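Local coordinates for protein putative triphosphoribosyl-dephospho-coA synthase (Archaeoglobus fulgidus DSM 4304, PDB 3H9P) that probably binds ATP and may act as a triphosphoribosyl-dephospho-CoA synthase, although its function has not been established, at residues A23-L28 and V44-R49; E38-A43 and L96-A101; E176-L181 and T231-T236. One frame throughout, in Å; residues are numbered along the deposited sequence.

Interaction 1 of 3, residues A23-L28 and V44-R49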
loop_
_atom_site.group_PDB
_atom_site.type_symbol
_atom_site.label_atom_id
_atom_site.label_comp_id
_atom_site.label_asym_id
_atom_site.label_seq_id
_atom_site.Cartn_x
_atom_site.Cartn_y
_atom_site.Cartn_z
ATOM N N ALA A 23 28.099 -0.614 1.683
ATOM C CA ALA A 23 27.591 0.752 1.523
ATOM C C ALA A 23 28.354 1.825 2.306
ATOM O O ALA A 23 27.999 3.046 2.314
ATOM C CB ALA A 23 26.097 0.809 1.873
ATOM N N PHE A 24 29.386 1.392 3.000
ATOM C CA PHE A 24 30.115 2.324 3.824
ATOM C C PHE A 24 30.598 3.606 3.074
ATOM O O PHE A 24 30.435 4.692 3.598
ATOM C CB PHE A 24 31.266 1.605 4.509
ATOM C CG PHE A 24 31.882 2.381 5.614
ATOM C CD1 PHE A 24 31.305 2.375 6.870
ATOM C CD2 PHE A 24 33.053 3.109 5.393
ATOM C CE1 PHE A 24 31.900 3.121 7.913
ATOM C CE2 PHE A 24 33.678 3.806 6.415
ATOM C CZ PHE A 24 33.107 3.815 7.677
ATOM N N PRO A 25 31.173 3.475 1.857
ATOM C CA PRO A 25 31.506 4.708 1.131
ATOM C C PRO A 25 30.323 5.665 0.901
ATOM O O PRO A 25 30.515 6.885 0.982
ATOM C CB PRO A 25 32.054 4.215 -0.225
ATOM C CG PRO A 25 32.569 2.829 0.051
ATOM C CD PRO A 25 31.635 2.265 1.138
ATOM N N ALA A 26 29.135 5.128 0.597
ATOM C CA ALA A 26 27.913 5.929 0.493
ATOM C C ALA A 26 27.599 6.622 1.812
ATOM O O ALA A 26 27.217 7.792 1.833
ATOM C CB ALA A 26 26.720 5.032 0.110
ATOM N N PHE A 27 27.759 5.888 2.915
ATOM C CA PHE A 27 27.510 6.447 4.237
ATOM C C PHE A 27 28.442 7.613 4.541
ATOM O O PHE A 27 27.996 8.634 5.080
ATOM C CB PHE A 27 27.618 5.385 5.342
ATOM C CG PHE A 27 26.532 4.350 5.324
ATOM C CD1 PHE A 27 25.285 4.615 4.774
ATOM C CD2 PHE A 27 26.752 3.106 5.882
ATOM C CE1 PHE A 27 24.263 3.643 4.771
ATOM C CE2 PHE A 27 25.731 2.130 5.880
ATOM C CZ PHE A 27 24.494 2.420 5.305
ATOM N N LEU A 28 29.722 7.485 4.195
ATOM C CA LEU A 28 30.683 8.595 4.370
ATOM C C LEU A 28 30.274 9.809 3.525
ATOM O O LEU A 28 30.338 10.963 3.976
ATOM C CB LEU A 28 32.109 8.155 4.052
ATOM C CG LEU A 28 32.754 7.088 4.965
ATOM C CD1 LEU A 28 34.173 6.790 4.542
ATOM C CD2 LEU A 28 32.709 7.515 6.448
ATOM N N VAL A 44 22.011 1.937 -2.066
ATOM C CA VAL A 44 21.364 0.791 -2.695
ATOM C C VAL A 44 22.160 0.304 -3.887
ATOM O O VAL A 44 22.395 -0.895 -4.031
ATOM C CB VAL A 44 19.885 1.097 -3.113
ATOM C CG1 VAL A 44 19.323 -0.017 -3.982
ATOM C CG2 VAL A 44 19.026 1.307 -1.893
ATOM N N LYS A 45 22.554 1.227 -4.765
ATOM C CA LYS A 45 23.353 0.828 -5.918
ATOM C C LYS A 45 24.650 0.180 -5.434
ATOM O O LYS A 45 25.076 -0.843 -5.963
ATOM C CB LYS A 45 23.635 2.015 -6.821
ATOM C CG LYS A 45 22.419 2.520 -7.578
ATOM C CD LYS A 45 22.812 3.654 -8.511
ATOM C CE LYS A 45 21.626 4.221 -9.240
ATOM N NZ LYS A 45 22.066 5.031 -10.412
ATOM N N GLU A 46 25.242 0.730 -4.384
ATOM C CA GLU A 46 26.566 0.279 -3.967
ATOM C C GLU A 46 26.591 -1.135 -3.438
ATOM O O GLU A 46 27.315 -1.977 -3.953
ATOM C CB GLU A 46 27.200 1.235 -2.951
ATOM C CG GLU A 46 28.080 2.254 -3.606
ATOM C CD GLU A 46 28.825 3.143 -2.627
ATOM O OE1 GLU A 46 29.140 2.702 -1.479
ATOM O OE2 GLU A 46 29.111 4.301 -3.037
ATOM N N SER A 47 25.801 -1.387 -2.402
ATOM C CA SER A 47 25.832 -2.668 -1.736
ATOM C C SER A 47 25.167 -3.763 -2.589
ATOM O O SER A 47 24.933 -4.881 -2.117
ATOM C CB SER A 47 25.169 -2.545 -0.381
ATOM O OG SER A 47 23.822 -2.197 -0.555
HETATM N N MSE A 48 24.914 -3.434 -3.854
HETATM C CA MSE A 48 24.255 -4.311 -4.808
HETATM C C MSE A 48 25.178 -4.511 -6.011
HETATM O O MSE A 48 24.842 -5.225 -6.964
HETATM C CB MSE A 48 22.962 -3.631 -5.242
HETATM C CG MSE A 48 22.036 -4.410 -6.131
HETATM SE SE MSE A 48 20.362 -3.403 -6.376
HETATM C CE MSE A 48 19.486 -3.705 -4.656
ATOM N N ARG A 49 26.342 -3.860 -5.952
ATOM C CA ARG A 49 27.360 -3.951 -6.988
ATOM C C ARG A 49 27.583 -5.411 -7.318
ATOM O O ARG A 49 27.572 -5.812 -8.489
ATOM C CB ARG A 49 28.664 -3.313 -6.509
#

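Interaction 2 of 3, residues E38-A43 and L96-A101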
loop_
_atom_site.group_PDB
_atom_site.type_symbol
_atom_site.label_atom_id
_atom_site.label_comp_id
_atom_site.label_asym_id
_atom_site.label_seq_id
_atom_site.Cartn_x
_atom_site.Cartn_y
_atom_site.Cartn_z
ATOM N N GLU A 38 19.633 10.994 -2.556
ATOM C CA GLU A 38 20.841 10.542 -3.232
ATOM C C GLU A 38 21.557 9.488 -2.418
ATOM O O GLU A 38 22.037 8.501 -2.971
ATOM C CB GLU A 38 21.812 11.710 -3.453
ATOM C CG GLU A 38 21.707 12.350 -4.790
ATOM C CD GLU A 38 21.444 11.328 -5.890
ATOM O OE1 GLU A 38 22.357 10.504 -6.170
ATOM O OE2 GLU A 38 20.315 11.348 -6.447
ATOM N N GLY A 39 21.634 9.724 -1.115
ATOM C CA GLY A 39 22.270 8.806 -0.183
ATOM C C GLY A 39 21.684 7.408 -0.190
ATOM O O GLY A 39 22.423 6.403 -0.271
ATOM N N VAL A 40 20.351 7.339 -0.121
ATOM C CA VAL A 40 19.650 6.050 -0.106
ATOM C C VAL A 40 19.919 5.382 -1.428
ATOM O O VAL A 40 20.314 4.236 -1.449
ATOM C CB VAL A 40 18.120 6.214 0.113
ATOM C CG1 VAL A 40 17.364 4.855 0.044
ATOM C CG2 VAL A 40 17.837 6.947 1.413
ATOM N N LEU A 41 19.807 6.138 -2.515
ATOM C CA LEU A 41 20.023 5.606 -3.857
ATOM C C LEU A 41 21.442 5.069 -4.125
ATOM O O LEU A 41 21.610 4.005 -4.728
ATOM C CB LEU A 41 19.588 6.632 -4.920
ATOM C CG LEU A 41 19.795 6.275 -6.396
ATOM C CD1 LEU A 41 18.892 5.140 -6.823
ATOM C CD2 LEU A 41 19.588 7.484 -7.328
ATOM N N ARG A 42 22.450 5.806 -3.659
ATOM C CA ARG A 42 23.843 5.382 -3.723
ATOM C C ARG A 42 24.067 4.149 -2.864
ATOM O O ARG A 42 24.674 3.162 -3.321
ATOM C CB ARG A 42 24.761 6.520 -3.287
ATOM C CG ARG A 42 25.259 7.344 -4.499
ATOM C CD ARG A 42 25.337 8.860 -4.273
ATOM N NE ARG A 42 25.543 9.560 -5.538
ATOM C CZ ARG A 42 26.734 9.882 -6.056
ATOM N NH1 ARG A 42 27.859 9.580 -5.416
ATOM N NH2 ARG A 42 26.800 10.518 -7.228
ATOM N N ALA A 43 23.564 4.180 -1.638
ATOM C CA ALA A 43 23.709 3.030 -0.754
ATOM C C ALA A 43 23.174 1.800 -1.441
ATOM O O ALA A 43 23.812 0.754 -1.420
ATOM C CB ALA A 43 23.006 3.256 0.615
ATOM N N LEU A 96 11.920 11.267 -5.203
ATOM C CA LEU A 96 12.156 10.661 -6.506
ATOM C C LEU A 96 13.366 9.702 -6.466
ATOM O O LEU A 96 13.292 8.582 -6.971
ATOM C CB LEU A 96 12.349 11.767 -7.582
ATOM C CG LEU A 96 11.109 12.575 -7.991
ATOM C CD1 LEU A 96 11.401 13.692 -9.033
ATOM C CD2 LEU A 96 10.012 11.658 -8.536
ATOM N N SER A 97 14.472 10.154 -5.871
ATOM C CA SER A 97 15.612 9.285 -5.614
ATOM C C SER A 97 15.208 8.091 -4.756
ATOM O O SER A 97 15.561 6.954 -5.059
ATOM C CB SER A 97 16.703 10.041 -4.884
ATOM O OG SER A 97 17.280 10.986 -5.743
ATOM N N VAL A 98 14.450 8.336 -3.701
ATOM C CA VAL A 98 14.079 7.217 -2.878
ATOM C C VAL A 98 13.237 6.203 -3.669
ATOM O O VAL A 98 13.480 4.991 -3.573
ATOM C CB VAL A 98 13.409 7.668 -1.577
ATOM C CG1 VAL A 98 12.757 6.499 -0.845
ATOM C CG2 VAL A 98 14.453 8.323 -0.674
ATOM N N LEU A 99 12.279 6.707 -4.452
ATOM C CA LEU A 99 11.442 5.886 -5.316
ATOM C C LEU A 99 12.238 5.073 -6.356
ATOM O O LEU A 99 12.029 3.865 -6.511
ATOM C CB LEU A 99 10.369 6.761 -5.985
ATOM C CG LEU A 99 9.263 6.072 -6.789
ATOM C CD1 LEU A 99 8.647 4.889 -6.018
ATOM C CD2 LEU A 99 8.176 7.078 -7.133
ATOM N N GLU A 100 13.169 5.720 -7.045
ATOM C CA GLU A 100 14.111 5.006 -7.896
ATOM C C GLU A 100 14.945 3.954 -7.142
ATOM O O GLU A 100 15.181 2.871 -7.653
ATOM C CB GLU A 100 15.027 5.991 -8.608
ATOM C CG GLU A 100 16.000 5.308 -9.558
ATOM C CD GLU A 100 17.023 6.247 -10.118
ATOM O OE1 GLU A 100 16.778 7.481 -10.057
ATOM O OE2 GLU A 100 18.066 5.760 -10.631
ATOM N N ALA A 101 15.359 4.253 -5.910
ATOM C CA ALA A 101 16.110 3.276 -5.100
ATOM C C ALA A 101 15.270 2.026 -4.789
ATOM O O ALA A 101 15.782 0.883 -4.785
ATOM C CB ALA A 101 16.649 3.927 -3.781
#

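Interaction 3 of 3, residues E176-L181 and T231-T236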
loop_
_atom_site.group_PDB
_atom_site.type_symbol
_atom_site.label_atom_id
_atom_site.label_comp_id
_atom_site.label_asym_id
_atom_site.label_seq_id
_atom_site.Cartn_x
_atom_site.Cartn_y
_atom_site.Cartn_z
ATOM N N GLU A 176 18.251 -10.809 21.248
ATOM C CA GLU A 176 17.110 -10.468 22.066
ATOM C C GLU A 176 16.332 -9.288 21.472
ATOM O O GLU A 176 15.116 -9.355 21.417
ATOM C CB GLU A 176 17.456 -10.287 23.544
ATOM C CG GLU A 176 17.985 -11.567 24.225
ATOM C CD GLU A 176 17.184 -12.845 23.929
ATOM O OE1 GLU A 176 15.964 -12.799 23.733
ATOM O OE2 GLU A 176 17.788 -13.927 23.897
ATOM N N LEU A 177 17.022 -8.255 20.985
ATOM C CA LEU A 177 16.322 -7.136 20.325
ATOM C C LEU A 177 15.463 -7.624 19.176
ATOM O O LEU A 177 14.297 -7.285 19.082
ATOM C CB LEU A 177 17.267 -6.033 19.821
ATOM C CG LEU A 177 16.506 -4.853 19.138
ATOM C CD1 LEU A 177 15.310 -4.315 19.983
ATOM C CD2 LEU A 177 17.379 -3.690 18.756
ATOM N N TYR A 178 16.043 -8.440 18.309
ATOM C CA TYR A 178 15.351 -8.894 17.122
ATOM C C TYR A 178 14.043 -9.601 17.479
ATOM O O TYR A 178 12.986 -9.304 16.894
ATOM C CB TYR A 178 16.274 -9.785 16.282
ATOM C CG TYR A 178 15.604 -10.389 15.081
ATOM C CD1 TYR A 178 15.376 -9.628 13.931
ATOM C CD2 TYR A 178 15.192 -11.725 15.094
ATOM C CE1 TYR A 178 14.747 -10.202 12.794
ATOM C CE2 TYR A 178 14.568 -12.295 14.006
ATOM C CZ TYR A 178 14.344 -11.537 12.852
ATOM O OH TYR A 178 13.729 -12.115 11.765
ATOM N N TYR A 179 14.090 -10.526 18.435
ATOM C CA TYR A 179 12.858 -11.247 18.795
ATOM C C TYR A 179 11.815 -10.367 19.484
ATOM O O TYR A 179 10.601 -10.494 19.222
ATOM C CB TYR A 179 13.129 -12.591 19.493
ATOM C CG TYR A 179 13.747 -13.603 18.524
ATOM C CD1 TYR A 179 12.942 -14.431 17.736
ATOM C CD2 TYR A 179 15.132 -13.702 18.377
ATOM C CE1 TYR A 179 13.493 -15.346 16.839
ATOM C CE2 TYR A 179 15.700 -14.621 17.481
ATOM C CZ TYR A 179 14.865 -15.431 16.703
ATOM O OH TYR A 179 15.411 -16.336 15.803
ATOM N N HIS A 180 12.297 -9.431 20.306
ATOM C CA HIS A 180 11.463 -8.379 20.840
ATOM C C HIS A 180 10.709 -7.625 19.743
ATOM O O HIS A 180 9.490 -7.448 19.842
ATOM C CB HIS A 180 12.328 -7.404 21.589
ATOM C CG HIS A 180 11.572 -6.291 22.226
ATOM N ND1 HIS A 180 10.794 -6.474 23.355
ATOM C CD2 HIS A 180 11.503 -4.969 21.924
ATOM C CE1 HIS A 180 10.279 -5.312 23.722
ATOM N NE2 HIS A 180 10.688 -4.385 22.870
ATOM N N LEU A 181 11.429 -7.126 18.727
ATOM C CA LEU A 181 10.749 -6.365 17.672
ATOM C C LEU A 181 9.833 -7.310 16.871
ATOM O O LEU A 181 8.698 -6.956 16.537
ATOM C CB LEU A 181 11.741 -5.613 16.780
ATOM C CG LEU A 181 12.640 -4.567 17.474
ATOM C CD1 LEU A 181 13.773 -3.987 16.573
ATOM C CD2 LEU A 181 11.803 -3.465 18.028
ATOM N N THR A 231 11.749 -6.003 7.645
ATOM C CA THR A 231 11.604 -4.706 8.285
ATOM C C THR A 231 12.065 -4.778 9.723
ATOM O O THR A 231 12.601 -3.805 10.259
ATOM C CB THR A 231 10.148 -4.255 8.269
ATOM O OG1 THR A 231 9.596 -4.482 6.964
ATOM C CG2 THR A 231 10.007 -2.781 8.637
ATOM N N ILE A 232 11.855 -5.934 10.355
ATOM C CA ILE A 232 12.249 -6.133 11.724
ATOM C C ILE A 232 13.772 -6.082 11.837
ATOM O O ILE A 232 14.322 -5.389 12.707
ATOM C CB ILE A 232 11.645 -7.440 12.297
ATOM C CG1 ILE A 232 10.127 -7.449 12.134
ATOM C CG2 ILE A 232 12.070 -7.646 13.764
ATOM C CD1 ILE A 232 9.410 -6.199 12.774
ATOM N N ALA A 233 14.448 -6.790 10.942
ATOM C CA ALA A 233 15.890 -6.703 10.841
ATOM C C ALA A 233 16.344 -5.271 10.485
ATOM O O ALA A 233 17.327 -4.765 11.058
ATOM C CB ALA A 233 16.410 -7.712 9.814
ATOM N N ASP A 234 15.636 -4.616 9.573
ATOM C CA ASP A 234 15.891 -3.191 9.282
ATOM C C ASP A 234 15.898 -2.373 10.572
ATOM O O ASP A 234 16.860 -1.638 10.833
ATOM C CB ASP A 234 14.876 -2.606 8.268
ATOM C CG ASP A 234 15.039 -3.208 6.843
ATOM O OD1 ASP A 234 16.128 -3.743 6.561
ATOM O OD2 ASP A 234 14.110 -3.140 5.988
ATOM N N LEU A 235 14.854 -2.535 11.405
ATOM C CA LEU A 235 14.704 -1.749 12.631
ATOM C C LEU A 235 15.722 -2.154 13.676
ATOM O O LEU A 235 16.101 -1.363 14.556
ATOM C CB LEU A 235 13.291 -1.909 13.186
ATOM C CG LEU A 235 12.210 -1.182 12.370
ATOM C CD1 LEU A 235 10.822 -1.818 12.564
ATOM C CD2 LEU A 235 12.144 0.301 12.702
ATOM N N THR A 236 16.190 -3.389 13.593
ATOM C CA THR A 236 17.199 -3.825 14.532
ATOM C C THR A 236 18.510 -3.063 14.230
ATOM O O THR A 236 19.235 -2.654 15.129
ATOM C CB THR A 236 17.345 -5.335 14.425
ATOM O OG1 THR A 236 16.101 -5.891 14.819
ATOM C CG2 THR A 236 18.483 -5.896 15.329
#

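Interaction 1 of 3, residues A23-L28 and V44-R49
The carboxylate of E46 lies against the first turn of helix 24-33, with OE1 against the P25 ring and the amide of A26. The two chain pieces form the open end of an antiparallel helical hairpin in this all-helical protein: helix 24-33 starts here and helix 36-46 ends here. E46 is extended beyond CG and brings its acid group across from the other helix. A26 N donates to E46 OE1 over 3.2 Å, an appreciably bent bond with an angle of 136° at the hydrogen. It reaches the syn side of the oxygen, 30° out of the carboxylate plane. Since amides near a helix start carry partial positive charge, the acid is probably favoured here electrostatically as well. Around the same oxygen, carbon atoms close in: P25 CB stands 3.5 Å from E46 OE1, and P25 CD and A26 CB also touch it. P25 O binds a glycerol, probably from the crystallisation liquor. Beside this polar contact, A23 meets S47, the residue at which the chain leaves helical geometry, and F61 of helix 58-68 touches both. The S47 hydroxyl turns back to its own helix and hydrogen-bonds A43 O, and what S47 offers A23 is its methylene, with S47 CB 4.1 Å from A23 CB.

Interaction 2 of 3, residues E38-A43 and L96-A101
Helices 36-46 and 92-105 run side by side in nearly the same direction, their axes 7.9 Å apart and inclined by 19° over these segments, a close, near-parallel helix pair in an all-helical fold. The close spacing is consistent with the small residues S97 and A101, one turn apart on the second helix; the CA atoms of L41 and A101 are 4.7 Å from each other. L41 fills the angle between A101 and E100. Its CG is anti to the backbone N (chi1 177°). CD1 lies on the backbone of A101, 3.8 Å from A101 N, and also against E100 CG and CD, while CD2 adds to the contact with the carboxylate, 3.9 Å from E100 OE1. L41 and the extended E100 pass obliquely, and the acid covers the leucine tip on the exposed side of the contact. On the other flank V40 spreads its methyls, CG1 resting 4.0 Å from A101 CB and CG2 approaching V98 CG2. At the N-terminal end S97 OG donates to E38 OE2 over 3.1 Å, on the anti side of the acceptor and 35° out of the carboxylate plane; S97 OG is also weakly bonded to R93 O. The second oxygen, E38 OE1, forms a long, weak salt bridge with R42 NE, and R42 in turn pairs with E29. Helix 58-68 lines the buried flank, where V65 touches V40, L62 touches V98 and F58 touches A101, while L133 of helix 133-138 packs on V98.

Interaction 3 of 3, residues E176-L181 and T231-T236
I232 O is gripped twice by T236, one turn further along helix 230-246. T236 N bonds it at 2.9 Å in the helical pattern, and T236 OG1 donates to I232 O over 2.8 Å, the two coming from opposite faces of the carbonyl plane. The hydroxyl sits 37° out of that plane. With its polarity met inside its own helix, T236 OG1 can lie against carbon from helix 171-182: L181 CD1 is 3.5 Å from it, and the Y178 ring passes at about a right angle to the threonine. This is a packed crossing of two helices in an all-helical fold, steeply inclined (132° between N-to-C directions) with axes 9.3 Å apart. The Y178 ring, its CG anti to the backbone N (chi1 176°), meets A233 N at its edge, 3.9 Å from Y178 CE1. I232 CG2 reaches the same ring obliquely and also touches L181 CB at 3.7 Å. L181 CD1 continues to L235 CB, 4.0 Å away. D187, in the chain following helix 171-182, hydrogen-bonds both I232 N and T231 OG1, while P229 touches Y178.

Overall arrangement
From the N terminus, interaction 1 closes the first and shortest loop, joining the start of helix 24-33 to the end of helix 36-46. Interaction 2 opens within helix 36-46, before interaction 1 has closed, and ends on helix 92-105; the two therefore cross along the chain. They also touch in space, as A26 packs on A43 and V44 on A101. Interaction 3 follows in series and joins helix 171-182 to helix 230-246, its centre about 22 and 24 Å from those of interactions 1 and 2. Helix 58-68, carried in the loop closed by interaction 2, contacts side chains from all three interactions and so connects the N-terminal helices with the C-terminal one.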